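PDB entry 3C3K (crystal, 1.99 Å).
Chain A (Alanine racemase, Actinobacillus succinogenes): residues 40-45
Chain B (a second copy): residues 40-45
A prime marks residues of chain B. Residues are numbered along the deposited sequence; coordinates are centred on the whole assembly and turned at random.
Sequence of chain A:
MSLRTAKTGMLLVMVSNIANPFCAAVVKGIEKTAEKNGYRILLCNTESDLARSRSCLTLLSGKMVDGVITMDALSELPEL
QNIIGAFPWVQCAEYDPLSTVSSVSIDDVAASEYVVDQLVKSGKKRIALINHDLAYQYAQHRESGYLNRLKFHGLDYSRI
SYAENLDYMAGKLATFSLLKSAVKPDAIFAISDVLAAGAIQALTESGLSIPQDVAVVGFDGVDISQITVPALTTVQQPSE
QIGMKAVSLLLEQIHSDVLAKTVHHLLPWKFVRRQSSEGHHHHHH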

# COMPACT_ATOMS: atom_id res chain seq x y z
N ARG A 40 20.42 6.83 -1.19
CA ARG A 40 19.07 6.96 -1.66
C ARG A 40 18.67 5.67 -2.33
O ARG A 40 19.53 4.90 -2.78
N ILE A 41 17.37 5.46 -2.45
CA ILE A 41 16.87 4.15 -2.83
C ILE A 41 16.04 4.23 -4.14
O ILE A 41 15.25 5.16 -4.30
N LEU A 42 16.23 3.29 -5.07
CA LEU A 42 15.32 3.13 -6.20
C LEU A 42 14.55 1.80 -6.08
O LEU A 42 15.15 0.82 -5.65
N LEU A 43 13.27 1.76 -6.44
CA LEU A 43 12.50 0.54 -6.20
C LEU A 43 12.08 -0.02 -7.53
O LEU A 43 11.79 0.73 -8.47
N CYS A 44 12.05 -1.34 -7.61
CA CYS A 44 11.40 -2.00 -8.72
C CYS A 44 10.24 -2.89 -8.17
O CYS A 44 10.48 -3.77 -7.38
N ASN A 45 8.99 -2.66 -8.57
CA ASN A 45 7.92 -3.55 -8.25
C ASN A 45 7.99 -4.81 -9.15
O ASN A 45 7.34 -4.88 -10.20
N ARG B 40 9.68 -1.11 -18.99
CA ARG B 40 9.53 -1.46 -17.58
C ARG B 40 9.70 -0.20 -16.70
O ARG B 40 10.13 0.86 -17.16
N ILE B 41 9.38 -0.34 -15.43
CA ILE B 41 9.13 0.82 -14.60
C ILE B 41 10.10 0.86 -13.42
O ILE B 41 10.28 -0.13 -12.73
N LEU B 42 10.74 2.00 -13.19
CA LEU B 42 11.50 2.17 -11.96
C LEU B 42 10.77 3.17 -11.10
O LEU B 42 10.28 4.21 -11.62
N LEU B 43 10.66 2.90 -9.80
CA LEU B 43 9.98 3.82 -8.88
C LEU B 43 10.95 4.58 -7.99
O LEU B 43 12.00 4.09 -7.65
N CYS B 44 10.57 5.76 -7.56
CA CYS B 44 11.31 6.43 -6.49
C CYS B 44 10.27 6.99 -5.56
O CYS B 44 9.30 7.63 -6.01
N ASN B 45 10.43 6.69 -4.28
CA ASN B 45 9.49 7.15 -3.28
C ASN B 45 9.98 8.50 -2.84
O ASN B 45 10.65 8.64 -1.80

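What holds the two strands together at their centre? Leu43 and Leu43′ form a single antiparallel bridge between two copies of the same strand. Leu43 N donates to Leu43′ O at 2.9 Å, and Leu43′ N donates to Leu43 O at 2.8 Å; both bonds are nearly straight. Because the two residues are directly paired across antiparallel strands, their side chains sit on the same face, and Leu43 CB lies 4.0 Å from Leu43′ CB.

How do the leucine side chains fit around that bridge? All four, Leu42, Leu43 and their mates, adopt the mt rotamer, a staggered conformation common for leucine on a strand. Their CA-to-CB bonds point sideways, so the packing runs along the faces of the joined strands. Leu43 and Leu43′ bury the most area. On the other face, Leu42 CD2 reaches Cys44′ CB at 4.5 Å, and Leu42′ CD2 reaches Cys44 CB at the same distance, a loose apolar contact repeated by the twofold-like arrangement.

Where do the cysteines and isoleucines go? Both cysteines have chi1 in t, and Cys44 SG lies 4.0 Å from Ile41′ O, matched by Cys44′ SG at 4.0 Å from Ile41 O. These are contacts of packing. Ile41 and Ile41′ are both mm, and their side-chain ends lead away from the partner strand, leaving their carbonyls as the parts that matter here.

What takes over where the direct ladder stops? With the strands inclined at 138°, one water on each side of the bridge continues it. Water 1 donates to Ile41 O at 3.0 Å and accepts from Asn45′ N at 2.6 Å; water 2 donates to Ile41′ O at 2.8 Å and accepts from Asn45 N at 2.8 Å. The asparagine side chains, with chi1 in t, find their hydrogen bonds elsewhere in the structure.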

# COMPACT_ATOMS: atom_id res chain seq x y z
CB ARG A 40 19.01 8.06 -2.73
CG ARG A 40 19.40 9.45 -2.28
CD ARG A 40 18.44 10.07 -1.26
NE ARG A 40 18.91 11.40 -0.83
CZ ARG A 40 18.37 12.14 0.14
NH1 ARG A 40 17.31 11.72 0.83
NH2 ARG A 40 18.91 13.32 0.43
CB ILE A 41 16.08 3.66 -1.52
CG1 ILE A 41 17.06 3.14 -0.44
CG2 ILE A 41 14.82 2.90 -1.74
CD1 ILE A 41 17.89 2.02 -0.80
CB LEU A 42 16.13 3.09 -7.51
CG LEU A 42 16.92 4.37 -7.73
CD1 LEU A 42 17.97 4.09 -8.81
CD2 LEU A 42 15.92 5.48 -8.17
CB LEU A 43 11.23 0.82 -5.42
CG LEU A 43 11.36 1.63 -4.16
CD1 LEU A 43 9.99 2.03 -3.71
CD2 LEU A 43 12.00 0.87 -3.05
CB CYS A 44 12.43 -2.83 -9.52
SG CYS A 44 11.62 -3.48 -11.08
CB ASN A 45 6.58 -2.86 -8.42
CG ASN A 45 5.46 -3.67 -7.85
OD1 ASN A 45 5.62 -4.26 -6.80
ND2 ASN A 45 4.35 -3.73 -8.52
CB ARG B 40 10.60 -2.50 -17.18
CG ARG B 40 10.72 -3.68 -18.13
CD ARG B 40 9.47 -4.52 -17.99
NE ARG B 40 9.53 -5.72 -18.80
CZ ARG B 40 8.68 -6.74 -18.72
NH1 ARG B 40 7.64 -6.71 -17.89
NH2 ARG B 40 8.85 -7.76 -19.54
CB ILE B 41 7.65 0.73 -14.07
CG1 ILE B 41 6.62 0.80 -15.24
CG2 ILE B 41 7.36 1.76 -13.04
CD1 ILE B 41 6.70 2.10 -16.01
CB LEU B 42 12.90 2.65 -12.23
CG LEU B 42 14.00 1.71 -12.68
CD1 LEU B 42 15.22 2.58 -12.92
CD2 LEU B 42 14.28 0.61 -11.66
CB LEU B 43 9.03 3.06 -7.94
CG LEU B 43 7.98 2.18 -8.58
CD1 LEU B 43 7.30 1.48 -7.43
CD2 LEU B 43 6.96 3.02 -9.41
CB CYS B 44 12.15 7.56 -7.02
SG CYS B 44 13.11 8.31 -5.64
CB ASN B 45 9.41 6.19 -2.07
CG ASN B 45 8.33 6.59 -1.13
OD1 ASN B 45 7.20 6.88 -1.57
ND2 ASN B 45 8.65 6.67 0.18
O HOH W 1 12.45 5.37 -3.23
O HOH W 2 8.43 -0.95 -10.78